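PDB 2P2V: alpha-2,3-sialyltransferase from Campylobacter jejuni, which probably transfers sialic acid from CMP-sialic acid to an acceptor sugar in alpha-2,3 linkage, the present chain being its sialyltransferase domain. Local coordinates for residues H111-F116 with A120-E125; V72-Y77 with S271-Q276. All coordinates share one frame; numbering follows the deposited sequence. Where two conformers were deposited one is given.

In the fold
Along the chain, contact 1 (111-116 with 120-125) is nested inside the long loop closed by contact 2 (72-77 with 271-276), and they lie about 13 Å apart, centre to centre, on the same side of the chain's centre. Helix 107-116 stands between them: its Phe113 packs on Phe73 of helix 73-85, while Phe116 meets the Tyr273 ring of helix 268-283 edge-to-face and Gln112 NE2 probably bonds to Gln276 OE1. Contact 1 fixes this helix to strand 121-122, outermost within this chain in the parallel sheet; contact 2 brings in helix 268-283, the last of this construct. Both reach the second subunit, and contact 2 includes Val72 and Gln76 of the nucleotide-sugar pocket.

Contact 1 of 2, residues H111-F116 with A120-E125. With EDO (1,2-ethanediol), chain L.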
loop_
_atom_site.group_PDB
_atom_site.type_symbol
_atom_site.label_atom_id
_atom_site.label_comp_id
_atom_site.label_asym_id
_atom_site.label_seq_id
_atom_site.Cartn_x
_atom_site.Cartn_y
_atom_site.Cartn_z
ATOM N N HIS A 111 10.921 -2.821 3.237
ATOM C CA HIS A 111 10.241 -2.522 1.960
ATOM C C HIS A 111 10.834 -3.272 0.778
ATOM O O HIS A 111 10.118 -3.767 -0.109
ATOM C CB HIS A 111 10.272 -1.006 1.668
ATOM C CG HIS A 111 9.685 -0.622 0.340
ATOM N ND1 HIS A 111 10.462 -0.261 -0.749
ATOM C CD2 HIS A 111 8.398 -0.518 -0.068
ATOM C CE1 HIS A 111 9.675 0.037 -1.768
ATOM N NE2 HIS A 111 8.419 -0.122 -1.383
ATOM N N GLN A 112 12.166 -3.361 0.756
ATOM C CA GLN A 112 12.905 -3.939 -0.366
ATOM C C GLN A 112 13.308 -5.357 -0.093
ATOM O O GLN A 112 13.867 -5.971 -0.946
ATOM C CB GLN A 112 14.209 -3.157 -0.610
ATOM C CG GLN A 112 13.861 -1.752 -0.948
ATOM C CD GLN A 112 15.087 -0.921 -1.261
ATOM O OE1 GLN A 112 15.008 0.020 -2.051
ATOM N NE2 GLN A 112 16.223 -1.251 -0.628
ATOM N N PHE A 113 13.007 -5.881 1.100
ATOM C CA PHE A 113 13.440 -7.232 1.431
ATOM C C PHE A 113 13.162 -8.260 0.373
ATOM O O PHE A 113 14.075 -8.964 -0.066
ATOM C CB PHE A 113 12.832 -7.697 2.795
ATOM C CG PHE A 113 13.351 -9.012 3.223
ATOM C CD1 PHE A 113 14.580 -9.126 3.883
ATOM C CD2 PHE A 113 12.639 -10.183 2.923
ATOM C CE1 PHE A 113 15.091 -10.348 4.277
ATOM C CE2 PHE A 113 13.155 -11.373 3.276
ATOM C CZ PHE A 113 14.358 -11.493 3.998
ATOM N N TYR A 114 11.881 -8.458 0.007
ATOM C CA TYR A 114 11.579 -9.466 -0.956
ATOM C C TYR A 114 12.067 -9.142 -2.345
ATOM O O TYR A 114 12.224 -10.031 -3.170
ATOM C CB TYR A 114 10.061 -9.700 -0.968
ATOM C CG TYR A 114 9.613 -10.369 0.294
ATOM C CD1 TYR A 114 10.162 -11.586 0.676
ATOM C CD2 TYR A 114 8.635 -9.773 1.111
ATOM C CE1 TYR A 114 9.726 -12.223 1.880
ATOM C CE2 TYR A 114 8.215 -10.387 2.314
ATOM C CZ TYR A 114 8.760 -11.604 2.679
ATOM O OH TYR A 114 8.352 -12.256 3.844
ATOM N N ASN A 115 12.340 -7.855 -2.609
ATOM C CA ASN A 115 12.894 -7.477 -3.906
ATOM C C ASN A 115 14.278 -8.113 -4.081
ATOM O O ASN A 115 14.598 -8.573 -5.154
ATOM C CB ASN A 115 12.992 -5.918 -4.030
ATOM C CG ASN A 115 11.641 -5.230 -3.865
ATOM O OD1 ASN A 115 11.164 -5.027 -2.768
ATOM N ND2 ASN A 115 11.041 -4.882 -4.938
ATOM N N PHE A 116 15.111 -8.024 -3.041
ATOM C CA PHE A 116 16.426 -8.625 -3.013
ATOM C C PHE A 116 16.444 -10.125 -2.740
ATOM O O PHE A 116 17.297 -10.805 -3.280
ATOM C CB PHE A 116 17.315 -7.934 -2.023
ATOM C CG PHE A 116 17.766 -6.567 -2.498
ATOM C CD1 PHE A 116 18.934 -6.467 -3.267
ATOM C CD2 PHE A 116 17.042 -5.448 -2.213
ATOM C CE1 PHE A 116 19.435 -5.178 -3.725
ATOM C CE2 PHE A 116 17.519 -4.134 -2.682
ATOM C CZ PHE A 116 18.715 -4.061 -3.450
ATOM N N ALA A 120 13.384 -15.722 0.444
ATOM C CA ALA A 120 13.498 -15.682 1.896
ATOM C C ALA A 120 12.155 -15.311 2.549
ATOM O O ALA A 120 11.165 -15.024 1.834
ATOM C CB ALA A 120 14.618 -14.733 2.368
ATOM N N LYS A 121 12.107 -15.298 3.869
ATOM C CA LYS A 121 10.872 -14.935 4.600
ATOM C C LYS A 121 11.133 -14.000 5.747
ATOM O O LYS A 121 12.011 -14.274 6.533
ATOM C CB LYS A 121 10.311 -16.239 5.194
ATOM C CG LYS A 121 9.023 -16.067 6.042
ATOM C CD LYS A 121 7.811 -15.643 5.171
ATOM C CE LYS A 121 6.664 -15.258 6.059
ATOM N NZ LYS A 121 5.395 -15.193 5.236
ATOM N N LEU A 122 10.365 -12.934 5.892
ATOM C CA LEU A 122 10.525 -12.119 7.079
ATOM C C LEU A 122 9.887 -12.812 8.255
ATOM O O LEU A 122 8.661 -13.065 8.219
ATOM C CB LEU A 122 9.849 -10.758 6.870
ATOM C CG LEU A 122 10.586 -9.920 5.805
ATOM C CD1 LEU A 122 9.634 -8.797 5.396
ATOM C CD2 LEU A 122 11.946 -9.410 6.468
ATOM N N GLY A 123 10.682 -13.037 9.290
ATOM C CA GLY A 123 10.190 -13.697 10.515
ATOM C C GLY A 123 9.051 -12.975 11.197
ATOM O O GLY A 123 8.190 -13.620 11.800
ATOM N N TYR A 124 9.018 -11.636 11.172
ATOM C CA TYR A 124 7.945 -10.975 11.891
ATOM C C TYR A 124 6.554 -11.349 11.350
ATOM O O TYR A 124 5.587 -11.278 12.115
ATOM C CB TYR A 124 8.058 -9.444 11.862
ATOM C CG TYR A 124 7.552 -8.748 10.658
ATOM C CD1 TYR A 124 6.192 -8.473 10.508
ATOM C CD2 TYR A 124 8.450 -8.230 9.672
ATOM C CE1 TYR A 124 5.720 -7.770 9.389
ATOM C CE2 TYR A 124 7.980 -7.555 8.585
ATOM C CZ TYR A 124 6.627 -7.310 8.453
ATOM O OH TYR A 124 6.161 -6.600 7.366
ATOM N N GLU A 125 6.464 -11.699 10.087
ATOM C CA GLU A 125 5.182 -12.007 9.439
ATOM C C GLU A 125 4.611 -13.292 10.060
ATOM O O GLU A 125 3.378 -13.573 9.932
ATOM C CB GLU A 125 5.359 -12.172 7.934
ATOM C CG GLU A 125 5.614 -10.800 7.270
ATOM C CD GLU A 125 5.815 -10.831 5.759
ATOM O OE1 GLU A 125 6.238 -11.829 5.202
ATOM O OE2 GLU A 125 5.537 -9.790 5.133
HETATM C C1 EDO L . 6.542 -14.223 -0.164
HETATM O O1 EDO L . 6.773 -12.932 -0.759
HETATM C C2 EDO L . 5.554 -14.105 0.998
HETATM O O2 EDO L . 5.833 -15.100 1.998
#
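The hydroxyl of Tyr114 is gripped twice from segment 120-125. It donates a short bond to the carboxylate of Glu125, OH to OE1 being 2.5 Å. It also accepts the backbone N-H of Leu122, 3.0 Å from N to OH, in an almost perfectly straight bond (179°). The carboxylate oxygen lies at the edge of the phenol ring, yet the hydroxyl reaches it from above the carboxylate plane, 41° out of it. Glu125 OE1 has a second, weaker partner in the ammonium group of Lys121, a long salt bridge at 3.5 Å from NZ; this positive charge would tend to stabilise the carboxylate. A tyrosine suits the place because its rigid ring carries one group, both donor and acceptor, across to the strand. Its edge also passes close to the backbone, with CE1 3.1 Å from Ala120 O, and an ethanediol, probably from the crystallisation liquor, sets O1 over one ring face.

These bonds tie the end of helix 107-116 to the strand that follows it, closing the beta-alpha-beta unit made by strand 90-96, this helix and strand 121-122; Lys121 and Gly123 make the backbone bonds to strand 90-96.

Beside the polar grip lies an apolar layer. Phe113 has CG anti to the backbone N (chi1 -175°), which carries its ring to Leu122. There CD2 of the leucine sits over the middle of the ring, 3.5 Å from its centroid and nearly along the ring normal, a CH-pi contact. The other branch, Leu122 CD1, turns to Tyr114 and lies 3.7 Å from CE2, dividing the leucine between two aromatic neighbours. Small Ala120 lets the far end of the phenyl ring come close, CB to Phe113 CZ being 3.6 Å.

Contact 2 of 2, residues V72-Y77 with S271-Q276; sequences VFLQQY and SFYKNQ. With EDO (1,2-ethanediol), chain F.
Apolar packing between Leu74 and Tyr273 carries most of this contact. The two side chains run alongside each other, pointing opposite ways, and Leu74 lays its CD1 methyl over the centre of the phenol ring, 4.0 Å from the centroid and 10° off the normal, as a CH-pi contact. Its CB lies 3.8 Å from Tyr273 CE2, and Leu74 CD2 is likewise 3.8 Å from Tyr273 CD2, covering that flank of the ring. Tyr273 is extended toward the leucine by a first torsion of -174°, CG lying opposite the backbone N. A branched leucine can thus spread over a flat ring held out to it where the axes of segments 73-77 and 271-276 approach to 12.0 Å. Against the other face rests an ethanediol, probably from the crystallisation liquor.

Water supplies the polar link. One molecule accepts the backbone N-H of Leu74, 3.1 Å from N, and is hydrogen-bonded to Tyr273 OH at 2.9 Å, bridging the first turn of helix 73-85 to the phenol.

At the margin, Lys274 lies roughly perpendicular to Gln75; its CE methylene comes 4.0 Å from Gln75 NE2. The aliphatic part of lysine suits such a border, carrying the ammonium group beyond the apolar patch.

Around this core, Leu74 O accepts a bond from Tyr143 OH of the second subunit. Val72, at the N-cap position, and Gln76 touch the bound CMP-sialic acid analogue. The axes of 73-77 and 271-276 run roughly antiparallel, at 146°, in a helix-helix contact by which helix 268-283, the last of this construct, packs against the pocket-lining helix of this parallel-sheet alpha/beta domain.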
loop_
_atom_site.group_PDB
_atom_site.type_symbol
_atom_site.label_atom_id
_atom_site.label_comp_id
_atom_site.label_asym_id
_atom_site.label_seq_id
_atom_site.Cartn_x
_atom_site.Cartn_y
_atom_site.Cartn_z
ATOM N N VAL A 72 23.371 -8.448 8.826
ATOM C CA VAL A 72 24.287 -9.251 8.028
ATOM C C VAL A 72 23.509 -10.136 7.092
ATOM O O VAL A 72 24.059 -11.054 6.531
ATOM C CB VAL A 72 25.196 -10.160 8.923
ATOM C CG1 VAL A 72 26.180 -9.260 9.738
ATOM C CG2 VAL A 72 24.335 -10.961 9.918
ATOM N N PHE A 73 22.243 -9.815 6.845
ATOM C CA PHE A 73 21.448 -10.749 5.968
ATOM C C PHE A 73 22.007 -10.898 4.584
ATOM O O PHE A 73 21.999 -11.975 3.997
ATOM C CB PHE A 73 19.969 -10.325 5.908
ATOM C CG PHE A 73 19.081 -11.418 5.372
ATOM C CD1 PHE A 73 18.656 -12.451 6.238
ATOM C CD2 PHE A 73 18.746 -11.461 4.037
ATOM C CE1 PHE A 73 17.867 -13.481 5.734
ATOM C CE2 PHE A 73 17.944 -12.523 3.511
ATOM C CZ PHE A 73 17.525 -13.524 4.411
ATOM N N LEU A 74 22.461 -9.774 3.992
ATOM C CA LEU A 74 23.008 -9.873 2.640
ATOM C C LEU A 74 24.105 -10.922 2.534
ATOM O O LEU A 74 24.096 -11.727 1.608
ATOM C CB LEU A 74 23.568 -8.478 2.206
ATOM C CG LEU A 74 24.136 -8.397 0.767
ATOM C CD1 LEU A 74 23.075 -8.164 -0.249
ATOM C CD2 LEU A 74 25.081 -7.160 0.762
ATOM N N GLN A 75 25.098 -10.861 3.438
ATOM C CA GLN A 75 26.187 -11.840 3.420
ATOM C C GLN A 75 25.679 -13.259 3.795
ATOM O O GLN A 75 26.057 -14.256 3.169
ATOM C CB GLN A 75 27.299 -11.399 4.367
ATOM C CG GLN A 75 27.947 -10.072 3.910
ATOM C CD GLN A 75 27.260 -8.802 4.425
ATOM O OE1 GLN A 75 26.122 -8.823 4.908
ATOM N NE2 GLN A 75 27.976 -7.656 4.311
ATOM N N GLN A 76 24.772 -13.338 4.764
ATOM C CA GLN A 76 24.355 -14.684 5.206
ATOM C C GLN A 76 23.521 -15.370 4.130
ATOM O O GLN A 76 23.560 -16.624 3.977
ATOM C CB GLN A 76 23.507 -14.584 6.469
ATOM C CG GLN A 76 24.173 -14.127 7.739
ATOM C CD GLN A 76 25.158 -15.102 8.314
ATOM O OE1 GLN A 76 25.789 -15.897 7.608
ATOM N NE2 GLN A 76 25.270 -15.071 9.635
ATOM N N TYR A 77 22.691 -14.596 3.438
ATOM C CA TYR A 77 21.878 -15.163 2.321
ATOM C C TYR A 77 22.788 -15.798 1.264
ATOM O O TYR A 77 22.592 -16.898 0.833
ATOM C CB TYR A 77 21.026 -14.053 1.701
ATOM C CG TYR A 77 20.096 -14.518 0.600
ATOM C CD1 TYR A 77 18.863 -15.114 0.913
ATOM C CD2 TYR A 77 20.446 -14.400 -0.736
ATOM C CE1 TYR A 77 18.008 -15.554 -0.110
ATOM C CE2 TYR A 77 19.576 -14.833 -1.780
ATOM C CZ TYR A 77 18.365 -15.367 -1.437
ATOM O OH TYR A 77 17.571 -15.751 -2.489
ATOM N N SER A 271 26.522 -2.816 -4.117
ATOM C CA SER A 271 26.870 -1.438 -3.687
ATOM C C SER A 271 25.647 -0.596 -3.357
ATOM O O SER A 271 25.666 0.146 -2.404
ATOM C CB SER A 271 27.869 -0.701 -4.650
ATOM O OG SER A 271 27.498 -0.954 -5.967
ATOM N N PHE A 272 24.598 -0.702 -4.176
ATOM C CA PHE A 272 23.352 -0.034 -3.961
ATOM C C PHE A 272 22.830 -0.404 -2.568
ATOM O O PHE A 272 22.445 0.457 -1.762
ATOM C CB PHE A 272 22.313 -0.466 -5.041
ATOM C CG PHE A 272 20.970 0.195 -4.837
ATOM C CD1 PHE A 272 20.078 -0.333 -3.894
ATOM C CD2 PHE A 272 20.636 1.368 -5.526
ATOM C CE1 PHE A 272 18.878 0.288 -3.626
ATOM C CE2 PHE A 272 19.399 1.970 -5.311
ATOM C CZ PHE A 272 18.527 1.438 -4.329
ATOM N N TYR A 273 22.788 -1.713 -2.324
ATOM C CA TYR A 273 22.274 -2.258 -1.043
ATOM C C TYR A 273 23.029 -1.764 0.185
ATOM O O TYR A 273 22.414 -1.253 1.146
ATOM C CB TYR A 273 22.322 -3.771 -1.136
ATOM C CG TYR A 273 21.684 -4.445 0.064
ATOM C CD1 TYR A 273 20.402 -4.998 -0.036
ATOM C CD2 TYR A 273 22.354 -4.521 1.289
ATOM C CE1 TYR A 273 19.803 -5.610 1.096
ATOM C CE2 TYR A 273 21.786 -5.150 2.396
ATOM C CZ TYR A 273 20.514 -5.667 2.289
ATOM O OH TYR A 273 19.910 -6.300 3.377
ATOM N N LYS A 274 24.377 -1.795 0.104
ATOM C CA LYS A 274 25.216 -1.420 1.229
ATOM C C LYS A 274 25.188 0.073 1.445
ATOM O O LYS A 274 25.360 0.555 2.579
ATOM C CB LYS A 274 26.657 -1.844 0.966
ATOM C CG LYS A 274 26.944 -3.273 1.219
ATOM C CD LYS A 274 28.375 -3.615 0.874
ATOM C CE LYS A 274 28.710 -5.015 1.346
ATOM N NZ LYS A 274 30.160 -5.291 1.150
ATOM N N ASN A 275 25.046 0.838 0.374
ATOM C CA ASN A 275 24.919 2.313 0.444
ATOM C C ASN A 275 23.702 2.713 1.256
ATOM O O ASN A 275 23.750 3.575 2.137
ATOM C CB ASN A 275 24.790 2.921 -0.962
ATOM C CG ASN A 275 24.602 4.447 -0.945
ATOM O OD1 ASN A 275 25.536 5.182 -0.666
ATOM N ND2 ASN A 275 23.392 4.918 -1.266
ATOM N N GLN A 276 22.579 2.059 0.924
ATOM C CA GLN A 276 21.321 2.317 1.591
ATOM C C GLN A 276 21.378 1.875 3.030
ATOM O O GLN A 276 20.981 2.634 3.913
ATOM C CB GLN A 276 20.197 1.611 0.871
ATOM C CG GLN A 276 19.867 2.257 -0.420
ATOM C CD GLN A 276 18.391 2.204 -0.691
ATOM O OE1 GLN A 276 17.728 1.232 -0.328
ATOM N NE2 GLN A 276 17.863 3.239 -1.344
HETATM C C1 EDO F . 18.235 -2.143 0.907
HETATM O O1 EDO F . 17.128 -3.042 0.994
HETATM C C2 EDO F . 18.432 -1.439 2.235
HETATM O O2 EDO F . 19.601 -2.028 2.810
HETATM O O HOH W 1 21.981 -7.029 5.292
#